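Local coordinates for bacterial leucyl aminopeptidase (Legionella pneumophila, PDB 6ESL), which probably removes N-terminal amino acids from peptides as a secreted zinc-dependent M28 aminopeptidase, serving nutrient acquisition by the bacterium during infection of amoebas, at residues B[230-234]-B[249-253]; B[267-271]-B[338-342]; B[281-285]-B[333-337]; B[286-290]-B[351-357]; B[304-309]-B[345-349]. All coordinates share one frame. Residue numbers count along the deposited sequence, not the author numbering.

Contact 1: B[230-234]-B[249-253]; sequences IMEAA and YFIWY
In the beta-alpha-beta unit of strand 203-209, helix 220-239 and strand 248-253, residues 230-234 form a helical turn packed on residues 249-253 of the last strand. Their axes approach to 9.5 Å and run antiparallel, at 156°, as a crossover helix between parallel strands does; the CA atoms of Ala234 and Phe250 lie 6.9 Å apart. Phe250 (chi1 m) points toward the helix, where small Ala234 allows a close CH-pi contact: Ala234 CB sits 3.8 Å from the Phe250 ring centroid, almost on the normal. Ile230 CB comes within 4.2 Å of Phe250 CD2, and Ala233 CB within 4.1 Å of Phe250 CE2. Ile251 points away, its O 3.8 Å from Ile230 CD1. Trp252 (m) swings its indole toward the helix, NE1 hydrogen-bonded to Ser227 O. Ile230 CD1 lies over its five-membered ring, 3.8 Å from the centroid. Flexible Met231 makes an oblique Met-aromatic contact, SD 4.8 Å from the Trp252 six-membered ring centroid, and Met231 CE packs 3.5 Å from Trp252 CZ2.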
# COMPACT_ATOMS: atom_id res chain seq x y z
N ILE B 230 -10.80 16.99 14.15
CA ILE B 230 -10.26 17.94 13.16
C ILE B 230 -10.53 19.41 13.56
O ILE B 230 -9.78 20.30 13.16
CB ILE B 230 -10.68 17.68 11.69
CG1 ILE B 230 -12.14 17.97 11.49
CG2 ILE B 230 -10.30 16.23 11.27
CD1 ILE B 230 -12.48 18.09 10.03
N MET B 231 -11.58 19.66 14.35
CA MET B 231 -11.83 21.03 14.86
C MET B 231 -10.68 21.49 15.73
O MET B 231 -10.29 22.65 15.66
CB MET B 231 -13.17 21.14 15.60
CG MET B 231 -13.52 22.60 16.10
SD MET B 231 -13.75 23.70 14.67
CE MET B 231 -15.38 23.16 14.18
N GLU B 232 -10.15 20.60 16.57
CA GLU B 232 -9.05 20.96 17.48
C GLU B 232 -7.76 21.12 16.68
O GLU B 232 -7.00 22.00 16.93
CB GLU B 232 -8.92 19.99 18.66
CG GLU B 232 -7.67 20.21 19.47
CD GLU B 232 -7.57 21.55 20.19
OE1 GLU B 232 -8.56 22.33 20.24
OE2 GLU B 232 -6.44 21.83 20.68
N ALA B 233 -7.56 20.29 15.66
CA ALA B 233 -6.39 20.49 14.80
C ALA B 233 -6.47 21.87 14.05
O ALA B 233 -5.45 22.55 13.87
CB ALA B 233 -6.26 19.35 13.80
N ALA B 234 -7.68 22.23 13.59
CA ALA B 234 -7.88 23.53 12.91
C ALA B 234 -7.49 24.66 13.89
O ALA B 234 -6.75 25.57 13.52
CB ALA B 234 -9.34 23.74 12.46
N TYR B 249 -7.20 23.13 3.75
CA TYR B 249 -8.64 23.16 3.95
C TYR B 249 -9.06 22.23 5.09
O TYR B 249 -8.67 21.09 5.14
CB TYR B 249 -9.43 22.85 2.65
CG TYR B 249 -9.37 23.85 1.51
CD1 TYR B 249 -8.40 23.79 0.57
CD2 TYR B 249 -10.42 24.82 1.33
CE1 TYR B 249 -8.37 24.69 -0.52
CE2 TYR B 249 -10.41 25.71 0.28
CZ TYR B 249 -9.39 25.64 -0.65
OH TYR B 249 -9.39 26.45 -1.74
N PHE B 250 -9.92 22.72 5.93
CA PHE B 250 -10.69 21.91 6.82
C PHE B 250 -12.14 21.81 6.38
O PHE B 250 -12.79 22.79 6.23
CB PHE B 250 -10.58 22.33 8.31
CG PHE B 250 -9.22 22.10 8.88
CD1 PHE B 250 -8.22 23.09 8.72
CD2 PHE B 250 -8.90 20.94 9.64
CE1 PHE B 250 -6.93 22.88 9.27
CE2 PHE B 250 -7.64 20.73 10.20
CZ PHE B 250 -6.66 21.69 10.00
N ILE B 251 -12.65 20.57 6.19
CA ILE B 251 -13.94 20.40 5.59
C ILE B 251 -14.79 19.48 6.42
O ILE B 251 -14.35 18.38 6.73
CB ILE B 251 -13.79 19.85 4.13
CG1 ILE B 251 -12.81 20.72 3.36
CG2 ILE B 251 -15.17 19.81 3.45
CD1 ILE B 251 -12.75 20.55 1.85
N TRP B 252 -16.04 19.87 6.69
CA TRP B 252 -17.00 19.02 7.31
C TRP B 252 -18.09 18.72 6.29
O TRP B 252 -18.88 19.58 5.95
CB TRP B 252 -17.58 19.61 8.54
CG TRP B 252 -16.56 19.77 9.72
CD1 TRP B 252 -16.40 18.94 10.78
CD2 TRP B 252 -15.57 20.80 9.89
NE1 TRP B 252 -15.40 19.38 11.60
CE2 TRP B 252 -14.87 20.52 11.08
CE3 TRP B 252 -15.18 21.93 9.13
CZ2 TRP B 252 -13.83 21.36 11.57
CZ3 TRP B 252 -14.11 22.74 9.63
CH2 TRP B 252 -13.47 22.45 10.81
N TYR B 253 -18.15 17.46 5.81
CA TYR B 253 -19.05 17.14 4.76
C TYR B 253 -20.45 16.88 5.28
O TYR B 253 -20.60 16.28 6.29
CB TYR B 253 -18.57 15.84 4.02
CG TYR B 253 -17.18 15.90 3.57
CD1 TYR B 253 -16.82 16.69 2.42
CD2 TYR B 253 -16.18 15.17 4.20
CE1 TYR B 253 -15.52 16.68 1.94
CE2 TYR B 253 -14.85 15.25 3.79
CZ TYR B 253 -14.53 15.98 2.67
OH TYR B 253 -13.24 16.01 2.25

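Contact 2: B[267-271]-B[338-342]; sequences VQHFQ and SWNEE
Val267 lies over the indole of Trp339, its CG2 methyl 3.9 Å from the centroid of the six-membered ring and 15° off the normal, a CH-pi contact. The valine belongs to a regular turn of helix 261-272, with Gln271 N donating to Val267 O at 3.0 Å, the i to i+4 bond of an alpha helix. Facing it, residues 338-340 are helical, and Glu342 N donates to Trp339 O, an i to i+3 bond, at 2.9 Å. The CA atoms of Val267 and Trp339 are 6.5 Å apart. Chi1 t directs Val267 CG2 onto Trp339 and also onto Ser338 CB, at 3.8 Å, and brings Val267 CG1 to Glu342 CG at 3.6 Å; a branched, compact valine suits the space. Trp339 (m, chi2 99°) leaves its backbone sideways and drives the edge of its ring into the face of Phe270 (m). This T-shaped pair has centroids 5.5 Å apart and planes at 88°, with Phe270 CD2 and Trp339 CH2 4.0 Å apart. The indole NE1 is satisfied by Tyr253 OH, and Ser338 OG by Ser263. Exposed Gln271 and partly exposed Glu342 lie at the outer side of the contact. Both aromatic rings rest on Val277 of strand 277-282, so this is helix-on-helix packing on one face of the central sheet of the M28 peptidase fold.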
# COMPACT_ATOMS: atom_id res chain seq x y z
N VAL B 267 -16.11 17.87 -4.08
CA VAL B 267 -15.14 17.48 -5.10
C VAL B 267 -15.47 18.13 -6.43
O VAL B 267 -14.58 18.59 -7.15
CB VAL B 267 -15.09 15.95 -5.28
CG1 VAL B 267 -14.12 15.57 -6.39
CG2 VAL B 267 -14.71 15.27 -3.97
N GLN B 268 -16.76 18.17 -6.74
CA GLN B 268 -17.24 18.75 -7.96
C GLN B 268 -17.04 20.26 -7.93
O GLN B 268 -16.65 20.84 -8.94
CB GLN B 268 -18.72 18.42 -8.19
CG GLN B 268 -19.16 18.63 -9.64
CD GLN B 268 -20.61 18.16 -9.93
OE1 GLN B 268 -21.42 18.89 -10.48
NE2 GLN B 268 -20.92 16.95 -9.58
N HIS B 269 -17.32 20.89 -6.79
CA HIS B 269 -17.08 22.30 -6.58
C HIS B 269 -15.62 22.66 -6.90
O HIS B 269 -15.39 23.65 -7.64
CB HIS B 269 -17.44 22.75 -5.18
CG HIS B 269 -17.30 24.23 -4.96
ND1 HIS B 269 -16.09 24.81 -4.62
CD2 HIS B 269 -18.19 25.25 -5.09
CE1 HIS B 269 -16.25 26.13 -4.53
NE2 HIS B 269 -17.51 26.41 -4.78
N PHE B 270 -14.69 21.88 -6.36
CA PHE B 270 -13.28 22.14 -6.56
C PHE B 270 -12.86 21.93 -8.03
O PHE B 270 -12.00 22.66 -8.53
CB PHE B 270 -12.40 21.21 -5.71
CG PHE B 270 -12.14 21.73 -4.28
CD1 PHE B 270 -13.17 22.05 -3.45
CD2 PHE B 270 -10.87 21.79 -3.79
CE1 PHE B 270 -12.93 22.51 -2.14
CE2 PHE B 270 -10.63 22.19 -2.45
CZ PHE B 270 -11.65 22.54 -1.63
N GLN B 271 -13.44 20.94 -8.70
CA GLN B 271 -13.12 20.67 -10.09
C GLN B 271 -13.64 21.83 -11.00
O GLN B 271 -12.92 22.32 -11.81
CB GLN B 271 -13.72 19.36 -10.46
CG GLN B 271 -13.34 18.91 -11.81
CD GLN B 271 -13.81 17.47 -12.15
OE1 GLN B 271 -14.40 16.67 -11.31
NE2 GLN B 271 -13.54 17.12 -13.44
N SER B 338 -14.67 9.82 -2.49
CA SER B 338 -15.01 10.87 -3.40
C SER B 338 -13.83 11.53 -4.10
O SER B 338 -13.90 11.77 -5.34
CB SER B 338 -15.96 11.88 -2.74
OG SER B 338 -17.11 11.20 -2.21
N TRP B 339 -12.75 11.73 -3.35
CA TRP B 339 -11.49 12.26 -3.87
C TRP B 339 -10.74 11.22 -4.69
O TRP B 339 -10.28 11.49 -5.85
CB TRP B 339 -10.64 12.81 -2.73
CG TRP B 339 -11.21 13.93 -2.01
CD1 TRP B 339 -11.88 13.88 -0.79
CD2 TRP B 339 -11.26 15.34 -2.41
NE1 TRP B 339 -12.30 15.11 -0.44
CE2 TRP B 339 -11.93 16.04 -1.39
CE3 TRP B 339 -10.76 16.07 -3.46
CZ2 TRP B 339 -12.12 17.38 -1.44
CZ3 TRP B 339 -10.96 17.46 -3.49
CH2 TRP B 339 -11.62 18.08 -2.50
N ASN B 340 -10.71 10.02 -4.15
CA ASN B 340 -9.98 8.93 -4.80
C ASN B 340 -10.53 8.65 -6.22
O ASN B 340 -9.75 8.25 -7.15
CB ASN B 340 -10.04 7.68 -3.97
CG ASN B 340 -9.30 6.50 -4.60
OD1 ASN B 340 -9.93 5.56 -5.02
ND2 ASN B 340 -7.95 6.51 -4.51
N GLU B 341 -11.83 8.70 -6.34
CA GLU B 341 -12.48 8.52 -7.67
C GLU B 341 -12.03 9.51 -8.69
O GLU B 341 -12.10 9.19 -9.83
CB GLU B 341 -14.00 8.65 -7.62
CG GLU B 341 -14.66 7.32 -7.32
CD GLU B 341 -16.21 7.36 -7.23
OE1 GLU B 341 -16.75 6.41 -6.52
OE2 GLU B 341 -16.85 8.32 -7.81
N GLU B 342 -11.62 10.70 -8.34
CA GLU B 342 -11.11 11.69 -9.29
C GLU B 342 -9.59 11.69 -9.31
O GLU B 342 -9.00 12.69 -9.67
CB GLU B 342 -11.62 13.08 -8.92
CG GLU B 342 -13.15 13.16 -8.89
CD GLU B 342 -13.78 12.99 -10.24
OE1 GLU B 342 -13.47 13.80 -11.10
OE2 GLU B 342 -14.65 12.09 -10.44

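Contact 3: B[281-285]-B[333-337]; sequences VQFDM and CSDHA. With ZN (zinc ion), chain F.
A side-chain hydrogen-bond relay ends on a zinc ligand: Gln282 NE2 donates to Ser334 OG at 2.9 Å, and Ser334 OG donates to Asp284 OD2, also at 2.9 Å. Asp284 (chi1 t) grips the zinc with both oxygens, OD1 at 2.4 Å and OD2 at 2.5 Å; water 1 lies 2.2 Å from the metal, and His209 and Asp222 complete the site. Serine suits the middle position because one hydroxyl can accept and donate at once. Asp222 also binds the second zinc, with Glu257, giving the paired-zinc centre of M28 peptidases at the C-terminal ends of the parallel strands. Residues 281-282 are strand and 284-285 extended loop; 333-335 are loop, and Ala337 is helical. CA atoms pair as Gln282 with His336 at 5.6 Å and Asp284 with Ser334 at 7.1 Å. Gln282 (t, p) also makes a weak hydrogen bond from NE2 to Asp335 OD2 at 3.0 Å, while Gln282 CB packs on His336 CB at 3.8 Å. Cys333 is held by a disulfide to Cys329.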
# COMPACT_ATOMS: atom_id res chain seq x y z
N VAL B 281 -6.88 13.85 3.60
CA VAL B 281 -7.09 12.84 4.60
C VAL B 281 -8.54 12.94 5.10
O VAL B 281 -9.14 14.07 5.13
CB VAL B 281 -6.05 12.93 5.77
CG1 VAL B 281 -6.11 14.26 6.47
CG2 VAL B 281 -6.16 11.80 6.78
N GLN B 282 -9.09 11.79 5.45
CA GLN B 282 -10.41 11.69 6.01
C GLN B 282 -10.35 11.12 7.43
O GLN B 282 -9.74 10.05 7.68
CB GLN B 282 -11.28 10.82 5.11
CG GLN B 282 -12.67 10.41 5.62
CD GLN B 282 -13.64 11.57 5.68
OE1 GLN B 282 -13.30 12.71 5.33
NE2 GLN B 282 -14.90 11.25 6.04
N PHE B 283 -11.04 11.81 8.33
CA PHE B 283 -11.25 11.34 9.73
C PHE B 283 -12.69 10.95 9.96
O PHE B 283 -13.60 11.85 10.09
CB PHE B 283 -10.75 12.39 10.71
CG PHE B 283 -9.29 12.60 10.67
CD1 PHE B 283 -8.42 11.80 11.44
CD2 PHE B 283 -8.74 13.54 9.86
CE1 PHE B 283 -7.04 11.96 11.36
CE2 PHE B 283 -7.39 13.74 9.82
CZ PHE B 283 -6.54 12.88 10.53
N ASP B 284 -12.89 9.64 9.90
CA ASP B 284 -14.17 9.03 10.15
C ASP B 284 -13.96 7.99 11.24
O ASP B 284 -13.44 6.90 11.00
CB ASP B 284 -14.71 8.37 8.89
CG ASP B 284 -16.07 7.72 9.11
OD1 ASP B 284 -16.58 7.79 10.24
OD2 ASP B 284 -16.61 7.14 8.14
N MET B 285 -14.38 8.35 12.44
CA MET B 285 -14.36 7.51 13.62
C MET B 285 -12.92 7.51 14.18
O MET B 285 -11.97 6.85 13.67
CB MET B 285 -14.97 6.12 13.46
CG MET B 285 -16.32 6.15 12.83
SD MET B 285 -17.15 4.59 12.65
CE MET B 285 -15.96 3.60 11.75
N CYS B 333 -17.03 3.73 1.47
CA CYS B 333 -16.78 3.61 2.90
C CYS B 333 -16.97 4.95 3.60
O CYS B 333 -17.79 5.09 4.51
CB CYS B 333 -15.36 3.08 3.15
SG CYS B 333 -14.94 2.88 4.90
N SER B 334 -16.20 5.94 3.16
CA SER B 334 -16.28 7.29 3.65
C SER B 334 -15.81 8.28 2.61
O SER B 334 -15.50 7.93 1.49
CB SER B 334 -15.47 7.45 4.93
OG SER B 334 -15.88 8.53 5.70
N ASP B 335 -15.75 9.54 3.02
CA ASP B 335 -15.58 10.65 2.07
C ASP B 335 -14.26 10.70 1.29
O ASP B 335 -14.21 11.27 0.22
CB ASP B 335 -15.88 12.03 2.76
CG ASP B 335 -17.23 12.06 3.32
OD1 ASP B 335 -18.18 12.02 2.50
OD2 ASP B 335 -17.31 12.23 4.61
N HIS B 336 -13.22 10.02 1.77
CA HIS B 336 -12.00 9.92 0.99
C HIS B 336 -12.26 9.31 -0.37
O HIS B 336 -11.56 9.66 -1.34
CB HIS B 336 -10.97 9.07 1.72
CG HIS B 336 -11.47 7.71 2.06
ND1 HIS B 336 -12.43 7.50 3.06
CD2 HIS B 336 -11.18 6.48 1.52
CE1 HIS B 336 -12.70 6.18 3.07
NE2 HIS B 336 -11.96 5.55 2.14
N ALA B 337 -13.29 8.48 -0.49
CA ALA B 337 -13.57 7.81 -1.75
C ALA B 337 -13.93 8.76 -2.86
O ALA B 337 -13.66 8.50 -4.04
CB ALA B 337 -14.64 6.72 -1.58
ZN ZN F . -18.78 7.77 9.33
O HOH W 1 -18.19 5.68 9.56

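Contact 4: B[286-290]-B[351-357]; sequences TGYRN and ETSFADH
This is a loop-to-loop contact held by a carboxylate that receives backbone amides, between the loops that follow strands 277-282 and 346-350. Neither segment has regular structure; the CA atoms of Thr286 and Glu351 are 4.8 Å apart, those of Asn290 and Asp356 6.5 Å. Glu351 (p, t) extends toward the other loop, and its OE1 accepts from Gly287 N at 2.9 Å and, almost linearly, from Tyr288 N at 2.8 Å. Glutamate is long enough to reach across, and its carboxylate oxygen can accept from two successive amides. Further along, water 2 accepts from Asn290 N at 3.0 Å and donates to Glu351 O at 2.9 Å. The Tyr288 ring (t) has two atoms of 351-357 at its edge: Thr352 CG2, 3.6 Å from Tyr288 CD2, and Asp356 O, 4.1 Å from Tyr288 CE2. Residues 351-357 are also braced internally: Thr352 OG1 donates to Ser353 O at 2.8 Å, Ser353 OG accepts from Asp356 N at 2.9 Å in an ST motif, and a type I turn spans Phe354 to His357. With the side chain of Glu351 about 9 Å from a zinc ion, the pair belongs to the loops at the metal-bearing strand ends of this M28 fold.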
# COMPACT_ATOMS: atom_id res chain seq x y z
N THR B 286 -12.78 8.28 15.24
CA THR B 286 -11.47 8.52 15.88
C THR B 286 -11.44 8.22 17.38
O THR B 286 -10.43 8.48 18.07
CB THR B 286 -11.06 9.99 15.70
OG1 THR B 286 -11.93 10.85 16.41
CG2 THR B 286 -10.92 10.38 14.24
N GLY B 287 -12.51 7.65 17.91
CA GLY B 287 -12.62 7.48 19.36
C GLY B 287 -12.82 6.14 20.00
O GLY B 287 -12.62 6.01 21.19
N TYR B 288 -13.28 5.15 19.26
CA TYR B 288 -13.55 3.85 19.85
C TYR B 288 -12.40 2.99 19.74
O TYR B 288 -11.79 2.85 18.63
CB TYR B 288 -14.80 3.22 19.20
CG TYR B 288 -15.11 1.81 19.73
CD1 TYR B 288 -15.92 1.60 20.88
CD2 TYR B 288 -14.63 0.69 19.05
CE1 TYR B 288 -16.19 0.30 21.33
CE2 TYR B 288 -14.90 -0.58 19.50
CZ TYR B 288 -15.68 -0.74 20.65
OH TYR B 288 -15.87 -2.02 21.06
N ARG B 289 -12.02 2.35 20.86
CA ARG B 289 -10.96 1.39 20.89
C ARG B 289 -11.54 0.04 21.15
O ARG B 289 -12.41 -0.13 22.01
CB ARG B 289 -9.91 1.71 22.00
CG ARG B 289 -8.88 2.76 21.60
CD ARG B 289 -7.89 2.96 22.72
NE ARG B 289 -6.91 3.97 22.35
CZ ARG B 289 -5.95 4.38 23.16
NH1 ARG B 289 -5.84 3.83 24.37
NH2 ARG B 289 -5.08 5.29 22.73
N ASN B 290 -11.11 -0.94 20.37
CA ASN B 290 -11.60 -2.25 20.64
C ASN B 290 -11.20 -2.77 22.02
O ASN B 290 -11.86 -3.60 22.65
CB ASN B 290 -11.00 -3.14 19.56
CG ASN B 290 -11.81 -4.31 19.37
OD1 ASN B 290 -13.01 -4.15 19.00
ND2 ASN B 290 -11.24 -5.47 19.67
N GLU B 351 -10.10 4.38 13.71
CA GLU B 351 -10.02 3.97 15.11
C GLU B 351 -9.90 2.47 15.33
O GLU B 351 -9.31 2.04 16.35
CB GLU B 351 -11.24 4.46 15.89
CG GLU B 351 -12.57 3.86 15.34
CD GLU B 351 -13.87 4.38 15.96
OE1 GLU B 351 -13.83 5.48 16.51
OE2 GLU B 351 -14.88 3.65 15.88
N THR B 352 -10.45 1.67 14.43
CA THR B 352 -10.41 0.23 14.53
C THR B 352 -10.25 -0.38 13.14
O THR B 352 -10.43 0.27 12.11
CB THR B 352 -11.72 -0.40 15.08
OG1 THR B 352 -12.79 -0.09 14.19
CG2 THR B 352 -12.16 0.19 16.41
N SER B 353 -10.02 -1.67 13.12
CA SER B 353 -10.20 -2.40 11.87
C SER B 353 -11.68 -2.44 11.52
O SER B 353 -12.57 -2.21 12.35
CB SER B 353 -9.69 -3.86 12.02
OG SER B 353 -10.61 -4.59 12.87
N PHE B 354 -11.93 -2.88 10.31
CA PHE B 354 -13.29 -3.14 9.82
C PHE B 354 -13.99 -4.27 10.58
O PHE B 354 -15.13 -4.09 11.06
CB PHE B 354 -13.29 -3.47 8.32
CG PHE B 354 -14.70 -3.72 7.81
CD1 PHE B 354 -15.60 -2.64 7.63
CD2 PHE B 354 -15.14 -5.06 7.59
CE1 PHE B 354 -16.89 -2.85 7.23
CE2 PHE B 354 -16.47 -5.28 7.18
CZ PHE B 354 -17.33 -4.18 7.00
N ALA B 355 -13.28 -5.33 10.81
CA ALA B 355 -13.79 -6.44 11.54
C ALA B 355 -14.13 -6.13 13.01
O ALA B 355 -15.04 -6.66 13.49
CB ALA B 355 -12.83 -7.59 11.46
N ASP B 356 -13.34 -5.25 13.61
CA ASP B 356 -13.45 -4.85 15.02
C ASP B 356 -14.04 -3.46 15.24
O ASP B 356 -13.82 -2.85 16.29
CB ASP B 356 -12.08 -4.96 15.70
CG ASP B 356 -11.51 -6.36 15.67
OD1 ASP B 356 -12.18 -7.26 15.12
OD2 ASP B 356 -10.40 -6.57 16.20
N HIS B 357 -14.78 -2.96 14.26
CA HIS B 357 -15.39 -1.63 14.34
C HIS B 357 -16.45 -1.52 15.45
O HIS B 357 -17.05 -2.52 15.85
CB HIS B 357 -16.01 -1.24 12.99
CG HIS B 357 -17.29 -1.95 12.68
ND1 HIS B 357 -18.52 -1.45 13.04
CD2 HIS B 357 -17.52 -3.13 12.06
CE1 HIS B 357 -19.46 -2.29 12.64
NE2 HIS B 357 -18.89 -3.31 12.04
O HOH W 2 -9.07 -0.12 18.28

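Contact 5: B[304-309]-B[345-349]; sequences TDRDLS and PAAFP
One direct hydrogen bond joins the segments: Asp305 N donates to Ala346 O at 2.8 Å, just before helix 306-320 starts. Water 3 adds a second link, donating to Ser309 OG (2.8 Å) and accepting from Phe348 N (2.9 Å). Asp305 is the N-cap; its chi1 t turns OD2 back to accept from Leu308 N at 2.7 Å, a job suited to a short carboxylate, while Asp305 O accepts from both Ser309 N (3.0 Å) and Ser309 OG (2.7 Å). The extended segment 345-349 passes alongside, with Thr304 and Ala347 CA atoms 5.1 Å apart and those of Asp305 and Pro345 also 5.1 Å. The apolar contacts are led by Leu308 (t, p), whose CD2 reaches Ala347 CB at 3.8 Å and Pro345 CB at 4.5 Å; alanine's small side chain leaves room for it. Van der Waals packing adds Thr304 CG2 to Phe348 CB at 4.1 Å and Asp305 CB to Pro345 CA at 3.8 Å. Asp307 also forms a salt bridge with Arg328 of the second subunit. A capped helix N terminus is thus fastened to strand 346-350, an inner strand of the mixed sheet of the M28 fold.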
# COMPACT_ATOMS: atom_id res chain seq x y z
N THR B 304 -7.97 4.25 -1.46
CA THR B 304 -7.04 5.23 -0.95
C THR B 304 -5.71 5.14 -1.77
O THR B 304 -5.42 4.12 -2.34
CB THR B 304 -6.65 4.95 0.50
OG1 THR B 304 -6.17 3.63 0.68
CG2 THR B 304 -7.85 5.19 1.50
N ASP B 305 -4.94 6.20 -1.71
CA ASP B 305 -3.66 6.33 -2.37
C ASP B 305 -2.65 5.59 -1.58
O ASP B 305 -2.46 5.81 -0.40
CB ASP B 305 -3.26 7.78 -2.51
CG ASP B 305 -1.94 7.96 -3.24
OD1 ASP B 305 -1.96 7.76 -4.46
OD2 ASP B 305 -0.88 8.28 -2.58
N ARG B 306 -1.96 4.70 -2.27
CA ARG B 306 -0.93 3.89 -1.65
C ARG B 306 0.21 4.66 -1.03
O ARG B 306 0.54 4.42 0.15
CB ARG B 306 -0.44 2.85 -2.71
CG ARG B 306 0.83 2.10 -2.27
CD ARG B 306 1.18 1.01 -3.25
NE ARG B 306 1.96 -0.03 -2.56
CZ ARG B 306 2.36 -1.17 -3.14
NH1 ARG B 306 2.02 -1.46 -4.41
NH2 ARG B 306 3.13 -2.01 -2.47
N ASP B 307 0.84 5.58 -1.75
CA ASP B 307 1.91 6.36 -1.15
C ASP B 307 1.46 7.25 -0.00
O ASP B 307 2.12 7.37 0.98
CB ASP B 307 2.67 7.21 -2.18
CG ASP B 307 3.50 6.38 -3.13
OD1 ASP B 307 3.75 5.18 -2.87
OD2 ASP B 307 3.92 6.94 -4.16
N LEU B 308 0.28 7.89 -0.14
CA LEU B 308 -0.16 8.77 0.97
C LEU B 308 -0.48 7.95 2.23
O LEU B 308 -0.19 8.37 3.35
CB LEU B 308 -1.35 9.61 0.51
CG LEU B 308 -1.79 10.71 1.52
CD1 LEU B 308 -0.71 11.74 1.66
CD2 LEU B 308 -3.09 11.34 1.06
N SER B 309 -1.04 6.76 2.04
CA SER B 309 -1.38 5.82 3.12
C SER B 309 -0.15 5.36 3.86
O SER B 309 -0.06 5.43 5.13
CB SER B 309 -2.18 4.63 2.64
OG SER B 309 -3.38 5.02 1.96
N PRO B 345 -4.94 12.12 -4.54
CA PRO B 345 -4.41 11.27 -3.49
C PRO B 345 -5.15 11.48 -2.12
O PRO B 345 -5.28 12.61 -1.70
CB PRO B 345 -2.94 11.70 -3.41
CG PRO B 345 -2.61 12.11 -4.83
CD PRO B 345 -3.85 12.92 -5.13
N ALA B 346 -5.66 10.39 -1.54
CA ALA B 346 -6.51 10.45 -0.38
C ALA B 346 -6.25 9.28 0.52
O ALA B 346 -5.92 8.16 0.05
CB ALA B 346 -7.97 10.49 -0.79
N ALA B 347 -6.35 9.52 1.80
CA ALA B 347 -6.00 8.48 2.79
C ALA B 347 -7.00 8.56 3.94
O ALA B 347 -7.60 9.63 4.16
CB ALA B 347 -4.61 8.68 3.31
N PHE B 348 -7.10 7.43 4.67
CA PHE B 348 -8.14 7.21 5.67
C PHE B 348 -7.54 6.39 6.85
O PHE B 348 -7.51 5.14 6.83
CB PHE B 348 -9.36 6.53 5.06
CG PHE B 348 -10.46 6.20 6.02
CD1 PHE B 348 -10.72 6.98 7.13
CD2 PHE B 348 -11.26 5.11 5.83
CE1 PHE B 348 -11.73 6.59 8.05
CE2 PHE B 348 -12.30 4.74 6.71
CZ PHE B 348 -12.56 5.53 7.80
N PRO B 349 -7.09 7.09 7.90
CA PRO B 349 -6.79 6.41 9.13
C PRO B 349 -8.04 6.28 10.01
O PRO B 349 -8.90 7.18 9.94
CB PRO B 349 -5.80 7.34 9.79
CG PRO B 349 -6.26 8.73 9.34
CD PRO B 349 -6.98 8.56 8.04
O HOH W 3 -5.33 5.26 3.98

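Overall arrangement
From the N terminus, contact 1 closes first, a short helix-to-strand loop completed before the others begin. Contact 2 opens next, on helix 261-272, and its long loop encloses contact 3, which runs from the end of strand 277-282 to the entry of helix 336-340. Contact 4 then opens and ends last, enclosing contact 5; both cross contacts 2 and 3, so the chain is interlaced here. Contacts 1, 3 and 5 all reach the mixed sheet, and strands 277-282 and 346-350 join contacts 3 and 5 through Gln282 N and Ala347 O. Contact 1 meets contact 2 at Tyr253 and Trp339, while Met285 and Glu351 link contacts 3 and 4.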